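Local atomic coordinates of nucleoside-diphosphate-sugar epimerase (Pseudomonas aeruginosa, PDB entry 2X4G), a protein that probably acts as an NAD-dependent epimerase or dehydrogenase on nucleotide sugars, using a Rossmann-type fold. Residues G125-M130 and I178-M183; Q213-D218 and Q304-R309; G139-F144 and R238-G243. All blocks are in the same frame, centred on the assembly; numbering follows the deposited sequence.

From the N terminus, contact 1 comes first: the loop after strand 121-124 (125-130) meets strand 176-185, closing a loop that carries helix 154-171. Contact 3 starts inside that loop, at 139-144, and closes beyond it on 238-243, so contacts 1 and 3 cross. Contact 2 opens at 213-218, after contact 1 has closed, and ends at 304-309; it follows contact 1 in series but crosses contact 3. All three meet on one sheet, where strands 176-185, 213-218 and 238-247 are neighbours. G139 exchanges probable backbone hydrogen bonds with F305 and D307, joining contacts 2 and 3. The Rossmann-type sheet is thus tied to 125-130, 139-144 and 304-309.

Contact 1: residues G125-M130 and I178-M183; sequences GSAYAM and IGIPGM
I180 has CG1 anti to its carbonyl carbon (chi1 -56°), which puts CG2 anti to the backbone N and against the peptide joining S126 to A127. There CG2 lies 3.4 Å from A127 N and, looser, 4.1 Å from A127 CB. At G125 the loop is held to the strand through its backbone: G125 N donates to G179 O at 2.9 Å, with the donor tilted 31° from the carbonyl plane. G179 is also backbone-bonded to Y123, so this bond carries the parallel pairing of strands 121-124 and 176-185 one step into the loop. G125 O rests against the proline ring, 3.7 Å from P181 CD. A water links the two backbones, accepting from A127 N at 3.1 Å and donating to P181 O at 2.8 Å. Within the loop S126 OG accepts from Y128 N at 2.9 Å, an ST turn at the start of the short 3-10 segment 127-129; S126 itself touches K159 of helix 154-171. The polar atoms that join the two segments are thus all backbone groups, met directly or through water, while the side chains add van der Waals packing, I180 CG2 and P181 CD resting on the loop's backbone.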
loop_
_atom_site.group_PDB
_atom_site.type_symbol
_atom_site.label_atom_id
_atom_site.label_comp_id
_atom_site.label_asym_id
_atom_site.label_seq_id
_atom_site.Cartn_x
_atom_site.Cartn_y
_atom_site.Cartn_z
ATOM N N GLY A 125 7.432 -20.982 13.961
ATOM C CA GLY A 125 7.773 -19.562 13.992
ATOM C C GLY A 125 8.501 -19.002 12.769
ATOM O O GLY A 125 8.587 -19.642 11.714
ATOM N N SER A 126 9.038 -17.798 12.934
ATOM C CA SER A 126 9.715 -17.084 11.880
ATOM C C SER A 126 10.999 -16.479 12.379
ATOM O O SER A 126 11.123 -16.119 13.548
ATOM C CB SER A 126 8.851 -15.956 11.390
ATOM O OG SER A 126 9.643 -15.026 10.690
ATOM N N ALA A 127 11.944 -16.329 11.460
ATOM C CA ALA A 127 13.264 -15.827 11.777
ATOM C C ALA A 127 13.219 -14.319 11.940
ATOM O O ALA A 127 14.204 -13.710 12.377
ATOM C CB ALA A 127 14.244 -16.208 10.683
ATOM N N TYR A 128 12.086 -13.720 11.561
ATOM C CA TYR A 128 11.871 -12.280 11.718
ATOM C C TYR A 128 11.504 -11.909 13.161
ATOM O O TYR A 128 11.549 -10.721 13.531
ATOM C CB TYR A 128 10.832 -11.777 10.717
ATOM C CG TYR A 128 11.334 -11.787 9.289
ATOM C CD1 TYR A 128 11.933 -10.663 8.728
ATOM C CD2 TYR A 128 11.224 -12.923 8.496
ATOM C CE1 TYR A 128 12.403 -10.682 7.409
ATOM C CE2 TYR A 128 11.691 -12.945 7.182
ATOM C CZ TYR A 128 12.277 -11.830 6.651
ATOM O OH TYR A 128 12.740 -11.862 5.354
ATOM N N ALA A 129 11.187 -12.917 13.982
ATOM C CA ALA A 129 11.081 -12.720 15.431
ATOM C C ALA A 129 12.454 -12.430 16.068
ATOM O O ALA A 129 12.526 -12.044 17.224
ATOM C CB ALA A 129 10.420 -13.930 16.110
ATOM N N MET A 130 13.534 -12.618 15.319
ATOM C CA MET A 130 14.871 -12.410 15.838
ATOM C C MET A 130 15.423 -11.121 15.268
ATOM O O MET A 130 15.086 -10.756 14.141
ATOM C CB MET A 130 15.790 -13.561 15.445
ATOM C CG MET A 130 15.215 -14.955 15.653
ATOM S SD MET A 130 16.443 -16.219 15.194
ATOM C CE MET A 130 16.711 -15.890 13.446
ATOM N N ILE A 178 9.596 -24.539 19.685
ATOM C CA ILE A 178 9.482 -23.637 18.539
ATOM C C ILE A 178 10.446 -24.008 17.407
ATOM O O ILE A 178 11.664 -24.041 17.600
ATOM C CB ILE A 178 9.731 -22.200 18.952
ATOM C CG1 ILE A 178 8.800 -21.826 20.095
ATOM C CG2 ILE A 178 9.509 -21.263 17.781
ATOM C CD1 ILE A 178 9.166 -20.510 20.718
ATOM N N GLY A 179 9.873 -24.280 16.230
ATOM C CA GLY A 179 10.623 -24.616 15.019
ATOM C C GLY A 179 10.506 -23.489 14.019
ATOM O O GLY A 179 9.411 -23.053 13.701
ATOM N N ILE A 180 11.650 -23.010 13.542
ATOM C CA ILE A 180 11.759 -21.789 12.764
ATOM C C ILE A 180 12.471 -22.136 11.481
ATOM O O ILE A 180 13.691 -22.150 11.452
ATOM C CB ILE A 180 12.618 -20.722 13.488
ATOM C CG1 ILE A 180 12.074 -20.413 14.884
ATOM C CG2 ILE A 180 12.693 -19.428 12.667
ATOM C CD1 ILE A 180 12.943 -19.404 15.647
ATOM N N PRO A 181 11.722 -22.431 10.410
ATOM C CA PRO A 181 12.394 -22.711 9.152
ATOM C C PRO A 181 12.806 -21.436 8.431
ATOM O O PRO A 181 12.243 -20.382 8.687
ATOM C CB PRO A 181 11.318 -23.434 8.362
ATOM C CG PRO A 181 10.072 -22.839 8.821
ATOM C CD PRO A 181 10.266 -22.575 10.283
ATOM N N GLY A 182 13.784 -21.538 7.543
ATOM C CA GLY A 182 14.081 -20.469 6.607
ATOM C C GLY A 182 12.974 -20.363 5.570
ATOM O O GLY A 182 11.929 -21.011 5.696
ATOM N N MET A 183 13.197 -19.549 4.542
ATOM C CA MET A 183 12.262 -19.443 3.433
ATOM C C MET A 183 12.073 -20.841 2.811
ATOM O O MET A 183 13.014 -21.408 2.268
ATOM C CB MET A 183 12.808 -18.460 2.399
ATOM C CG MET A 183 11.794 -17.954 1.395
ATOM S SD MET A 183 12.563 -17.260 -0.089
ATOM C CE MET A 183 11.112 -16.920 -1.086
HETATM O O HOH W 1 11.689 -17.670 8.648
#

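Contact 2: residues Q213-D218 and Q304-R309; sequences QRNVID and QFLDGR
Residues 304-306 run beside the first half of strand 213-218, in a loop that leads into helix 309-315, and bring F305 and L306 against Q213 and N215. Q213 crosses F305 at about a right angle, with amide and ring planes 19° apart, in a stack. Its OE1 stands 3.8 Å above one face of the F305 ring, offset toward the rim, while Q213 CB packs on F305 CE1 at 3.6 Å. R214 N meets the same ring at its edge, near its plane, 3.7 Å from F305 CE1. Next along the strand, N215 CB sits against L306 CG at 3.7 Å. N215 has CG anti to the backbone N (chi1 -170°), which leaves CB as the atom on L306; its amide is held from outside, ND2 by N245 OD1 and OD1 by G243 N. N245 OD1 also accepts from L306 N, so N245 links both segments. Q304 turns its amide elsewhere, to P131 O and H133 N, and R214 reaches Y128 OH. Farther on, D307 OD2 accepts from R309 N at 3.2 Å, from above the carboxylate plane: an Asx turn leading into helix 309-315, with G308 at the N-cap position. The arrangement is consistent with an extended short-chain dehydrogenase/reductase fold, in which later chain segments pack against the Rossmann-type sheet.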
loop_
_atom_site.group_PDB
_atom_site.type_symbol
_atom_site.label_atom_id
_atom_site.label_comp_id
_atom_site.label_asym_id
_atom_site.label_seq_id
_atom_site.Cartn_x
_atom_site.Cartn_y
_atom_site.Cartn_z
ATOM N N GLN A 213 20.327 -10.873 2.076
ATOM C CA GLN A 213 20.800 -12.180 2.476
ATOM C C GLN A 213 19.590 -12.974 2.904
ATOM O O GLN A 213 18.694 -12.429 3.527
ATOM C CB GLN A 213 21.774 -12.048 3.652
ATOM C CG GLN A 213 22.845 -10.996 3.467
ATOM C CD GLN A 213 23.946 -11.144 4.488
ATOM O OE1 GLN A 213 25.125 -11.352 4.132
ATOM N NE2 GLN A 213 23.573 -11.088 5.772
ATOM N N ARG A 214 19.572 -14.265 2.598
ATOM C CA ARG A 214 18.421 -15.105 2.905
ATOM C C ARG A 214 18.805 -16.556 3.055
ATOM O O ARG A 214 19.708 -17.017 2.380
ATOM C CB ARG A 214 17.405 -14.978 1.779
ATOM C CG ARG A 214 16.047 -15.523 2.145
ATOM C CD ARG A 214 15.000 -15.165 1.109
ATOM N NE ARG A 214 14.692 -13.740 1.127
ATOM C CZ ARG A 214 13.913 -13.145 2.030
ATOM N NH1 ARG A 214 13.354 -13.845 3.019
ATOM N NH2 ARG A 214 13.708 -11.832 1.949
ATOM N N ASN A 215 18.119 -17.269 3.941
ATOM C CA ASN A 215 18.232 -18.728 4.026
ATOM C C ASN A 215 17.003 -19.396 3.444
ATOM O O ASN A 215 15.865 -19.122 3.865
ATOM C CB ASN A 215 18.423 -19.220 5.452
ATOM C CG ASN A 215 18.779 -20.713 5.513
ATOM O OD1 ASN A 215 17.903 -21.555 5.695
ATOM N ND2 ASN A 215 20.062 -21.039 5.350
ATOM N N VAL A 216 17.260 -20.274 2.476
ATOM C CA VAL A 216 16.240 -21.015 1.758
ATOM C C VAL A 216 16.315 -22.479 2.173
ATOM O O VAL A 216 17.410 -22.998 2.374
ATOM C CB VAL A 216 16.478 -20.877 0.251
ATOM C CG1 VAL A 216 15.721 -21.942 -0.540
ATOM C CG2 VAL A 216 16.060 -19.508 -0.185
ATOM N N ILE A 217 15.163 -23.134 2.313
ATOM C CA ILE A 217 15.113 -24.540 2.724
ATOM C C ILE A 217 14.103 -25.324 1.903
ATOM O O ILE A 217 13.044 -24.821 1.526
ATOM C CB ILE A 217 14.798 -24.741 4.240
ATOM C CG1 ILE A 217 15.076 -26.207 4.638
ATOM C CG2 ILE A 217 13.372 -24.330 4.561
ATOM C CD1 ILE A 217 14.493 -26.652 5.911
ATOM N N ASP A 218 14.476 -26.564 1.611
ATOM C CA ASP A 218 13.682 -27.454 0.797
ATOM C C ASP A 218 12.425 -27.848 1.611
ATOM O O ASP A 218 12.499 -28.103 2.809
ATOM C CB ASP A 218 14.575 -28.639 0.402
ATOM C CG ASP A 218 13.843 -29.752 -0.345
ATOM O OD1 ASP A 218 13.896 -29.741 -1.591
ATOM O OD2 ASP A 218 13.267 -30.669 0.302
ATOM N N GLN A 304 18.155 -12.397 6.989
ATOM C CA GLN A 304 19.573 -12.738 7.239
ATOM C C GLN A 304 19.894 -14.211 7.010
ATOM O O GLN A 304 18.996 -15.026 6.807
ATOM C CB GLN A 304 19.986 -12.348 8.658
ATOM C CG GLN A 304 19.209 -13.034 9.772
ATOM C CD GLN A 304 19.639 -12.552 11.141
ATOM O OE1 GLN A 304 20.792 -12.166 11.339
ATOM N NE2 GLN A 304 18.718 -12.563 12.092
ATOM N N PHE A 305 21.189 -14.531 7.020
ATOM C CA PHE A 305 21.659 -15.913 6.987
ATOM C C PHE A 305 21.370 -16.519 8.340
ATOM O O PHE A 305 21.357 -15.812 9.347
ATOM C CB PHE A 305 23.168 -16.014 6.711
ATOM C CG PHE A 305 23.591 -15.671 5.290
ATOM C CD1 PHE A 305 22.687 -15.590 4.241
ATOM C CD2 PHE A 305 24.924 -15.467 5.011
ATOM C CE1 PHE A 305 23.122 -15.291 2.947
ATOM C CE2 PHE A 305 25.351 -15.171 3.725
ATOM C CZ PHE A 305 24.442 -15.089 2.693
ATOM N N LEU A 306 21.150 -17.831 8.351
ATOM C CA LEU A 306 20.795 -18.565 9.557
ATOM C C LEU A 306 21.829 -19.668 9.836
ATOM O O LEU A 306 22.366 -20.257 8.909
ATOM C CB LEU A 306 19.388 -19.150 9.412
ATOM C CG LEU A 306 18.267 -18.160 9.033
ATOM C CD1 LEU A 306 16.872 -18.766 9.227
ATOM C CD2 LEU A 306 18.366 -16.835 9.800
ATOM N N ASP A 307 22.111 -19.907 11.118
ATOM C CA ASP A 307 23.053 -20.915 11.587
ATOM C C ASP A 307 22.237 -22.129 11.965
ATOM O O ASP A 307 21.377 -22.043 12.835
ATOM C CB ASP A 307 23.803 -20.384 12.835
ATOM C CG ASP A 307 24.967 -21.300 13.305
ATOM O OD1 ASP A 307 25.730 -20.885 14.216
ATOM O OD2 ASP A 307 25.138 -22.418 12.763
ATOM N N GLY A 308 22.523 -23.261 11.324
ATOM C CA GLY A 308 21.802 -24.513 11.566
ATOM C C GLY A 308 22.372 -25.487 12.587
ATOM O O GLY A 308 21.883 -26.604 12.696
ATOM N N ARG A 309 23.366 -25.073 13.361
ATOM C CA ARG A 309 24.076 -25.992 14.262
ATOM C C ARG A 309 23.228 -26.595 15.387
ATOM O O ARG A 309 23.387 -27.774 15.728
ATOM C CB ARG A 309 25.278 -25.290 14.898
ATOM C CG ARG A 309 26.483 -25.089 13.971
ATOM C CD ARG A 309 27.360 -23.941 14.510
ATOM N NE ARG A 309 28.776 -24.050 14.145
ATOM C CZ ARG A 309 29.719 -23.204 14.563
ATOM N NH1 ARG A 309 29.392 -22.171 15.347
ATOM N NH2 ARG A 309 30.991 -23.378 14.189
#

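Contact 3: residues G139-F144 and R238-G243; sequences GHEGLF and RYLLTG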
loop_
_atom_site.group_PDB
_atom_site.type_symbol
_atom_site.label_atom_id
_atom_site.label_comp_id
_atom_site.label_asym_id
_atom_site.label_seq_id
_atom_site.Cartn_x
_atom_site.Cartn_y
_atom_site.Cartn_z
ATOM N N GLY A 139 22.529 -15.675 11.768
ATOM C CA GLY A 139 21.698 -15.654 12.952
ATOM C C GLY A 139 21.477 -17.004 13.608
ATOM O O GLY A 139 21.542 -18.052 12.965
ATOM N N HIS A 140 21.192 -16.957 14.904
ATOM C CA HIS A 140 21.081 -18.147 15.719
ATOM C C HIS A 140 20.005 -17.936 16.789
ATOM O O HIS A 140 19.511 -16.825 16.988
ATOM C CB HIS A 140 22.457 -18.504 16.336
ATOM C CG HIS A 140 23.040 -17.426 17.202
ATOM N ND1 HIS A 140 22.737 -17.301 18.542
ATOM C CD2 HIS A 140 23.900 -16.420 16.916
ATOM C CE1 HIS A 140 23.373 -16.256 19.040
ATOM N NE2 HIS A 140 24.087 -15.705 18.075
ATOM N N GLU A 141 19.666 -19.012 17.480
ATOM C CA GLU A 141 18.530 -19.030 18.390
ATOM C C GLU A 141 18.651 -18.101 19.613
ATOM O O GLU A 141 17.646 -17.771 20.251
ATOM C CB GLU A 141 18.304 -20.460 18.859
ATOM C CG GLU A 141 17.759 -21.389 17.787
ATOM C CD GLU A 141 18.806 -22.024 16.879
ATOM O OE1 GLU A 141 18.405 -22.830 16.012
ATOM O OE2 GLU A 141 20.007 -21.721 17.014
ATOM N N GLY A 142 19.872 -17.694 19.943
ATOM C CA GLY A 142 20.125 -16.833 21.082
ATOM C C GLY A 142 19.845 -15.368 20.830
ATOM O O GLY A 142 19.919 -14.571 21.746
ATOM N N LEU A 143 19.540 -15.003 19.587
ATOM C CA LEU A 143 19.245 -13.614 19.246
ATOM C C LEU A 143 17.835 -13.265 19.679
ATOM O O LEU A 143 16.889 -13.731 19.093
ATOM C CB LEU A 143 19.387 -13.380 17.738
ATOM C CG LEU A 143 20.771 -13.582 17.132
ATOM C CD1 LEU A 143 20.745 -13.133 15.698
ATOM C CD2 LEU A 143 21.846 -12.797 17.911
ATOM N N PHE A 144 17.699 -12.437 20.701
ATOM C CA PHE A 144 16.394 -11.997 21.157
ATOM C C PHE A 144 16.310 -10.483 21.180
ATOM O O PHE A 144 17.297 -9.794 21.406
ATOM C CB PHE A 144 16.139 -12.489 22.572
ATOM C CG PHE A 144 15.899 -13.958 22.681
ATOM C CD1 PHE A 144 16.921 -14.812 23.019
ATOM C CD2 PHE A 144 14.637 -14.481 22.491
ATOM C CE1 PHE A 144 16.693 -16.162 23.144
ATOM C CE2 PHE A 144 14.402 -15.834 22.621
ATOM C CZ PHE A 144 15.425 -16.671 22.942
ATOM N N ARG A 238 13.973 -22.705 20.729
ATOM C CA ARG A 238 13.812 -22.500 19.282
ATOM C C ARG A 238 14.787 -23.397 18.528
ATOM O O ARG A 238 15.864 -23.726 19.037
ATOM C CB ARG A 238 14.080 -21.046 18.893
ATOM C CG ARG A 238 13.419 -20.043 19.823
ATOM C CD ARG A 238 13.162 -18.690 19.194
ATOM N NE ARG A 238 14.318 -17.806 19.308
ATOM C CZ ARG A 238 14.268 -16.471 19.357
ATOM N NH1 ARG A 238 13.113 -15.808 19.320
ATOM N NH2 ARG A 238 15.399 -15.794 19.465
ATOM N N TYR A 239 14.411 -23.810 17.323
ATOM C CA TYR A 239 15.323 -24.541 16.454
ATOM C C TYR A 239 15.184 -24.048 15.031
ATOM O O TYR A 239 14.147 -24.226 14.392
ATOM C CB TYR A 239 15.054 -26.038 16.519
ATOM C CG TYR A 239 15.347 -26.621 17.862
ATOM C CD1 TYR A 239 14.360 -26.714 18.831
ATOM C CD2 TYR A 239 16.624 -27.054 18.177
ATOM C CE1 TYR A 239 14.637 -27.256 20.076
ATOM C CE2 TYR A 239 16.909 -27.583 19.419
ATOM C CZ TYR A 239 15.911 -27.686 20.360
ATOM O OH TYR A 239 16.211 -28.215 21.590
ATOM N N LEU A 240 16.246 -23.400 14.559
ATOM C CA LEU A 240 16.350 -22.969 13.177
ATOM C C LEU A 240 16.583 -24.180 12.239
ATOM O O LEU A 240 17.500 -24.992 12.435
ATOM C CB LEU A 240 17.470 -21.956 13.046
ATOM C CG LEU A 240 17.212 -20.564 13.617
ATOM C CD1 LEU A 240 18.528 -19.797 13.730
ATOM C CD2 LEU A 240 16.199 -19.817 12.712
ATOM N N LEU A 241 15.702 -24.294 11.243
ATOM C CA LEU A 241 15.709 -25.389 10.300
ATOM C C LEU A 241 16.122 -24.752 8.982
ATOM O O LEU A 241 15.338 -24.077 8.364
ATOM C CB LEU A 241 14.320 -26.042 10.243
ATOM C CG LEU A 241 13.768 -26.552 11.597
ATOM C CD1 LEU A 241 12.352 -27.067 11.470
ATOM C CD2 LEU A 241 14.669 -27.641 12.205
ATOM N N THR A 242 17.378 -24.962 8.588
ATOM C CA THR A 242 18.032 -24.167 7.556
ATOM C C THR A 242 18.462 -25.023 6.402
ATOM O O THR A 242 18.620 -26.229 6.546
ATOM C CB THR A 242 19.298 -23.493 8.100
ATOM O OG1 THR A 242 20.248 -24.490 8.472
ATOM C CG2 THR A 242 18.990 -22.671 9.322
ATOM N N GLY A 243 18.680 -24.376 5.260
ATOM C CA GLY A 243 19.001 -25.045 4.003
ATOM C C GLY A 243 20.261 -24.451 3.440
ATOM O O GLY A 243 21.351 -24.927 3.749
HETATM O O HOH W 2 19.564 -24.770 14.151
#
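F144 and R238 reach toward each other tip to tip and end in a stack, ring and guanidinium planes 13° apart and centres 3.9 Å apart. F144 CE2 lies over the centre of the guanidinium, whereas R238 NH2 sits over the ring toward its rim; the cation-pi contact, measured from CZ, is off-centre. At the guanidinium edge, R238 NH2 donates to E141 O at 3.1 Å, from above that carbonyl plane, and weakly to L143 O. Both acceptors belong to the type I turn H140-L143, while NH1 is salt-bridged to D163 of helix 154-171. E141 and L240 instead slide past each other in opposite directions. A bend at chi2 (85°) turns CD of E141 toward the strand, and OE1 accepts from L240 N at 2.7 Å, nearly straight (171°) and on the anti side of the carboxylate. OE1 also touches L240 CB, and L240 CD1 packs at 3.6 Å on H140 CA. A water lies close to both E141 OE1 and L240 O. The turn thus supplies only acceptors in these bonds and the strand only donors: the side-chain N-H of R238, whose charge D163 probably balances, and the buried backbone N-H of L240.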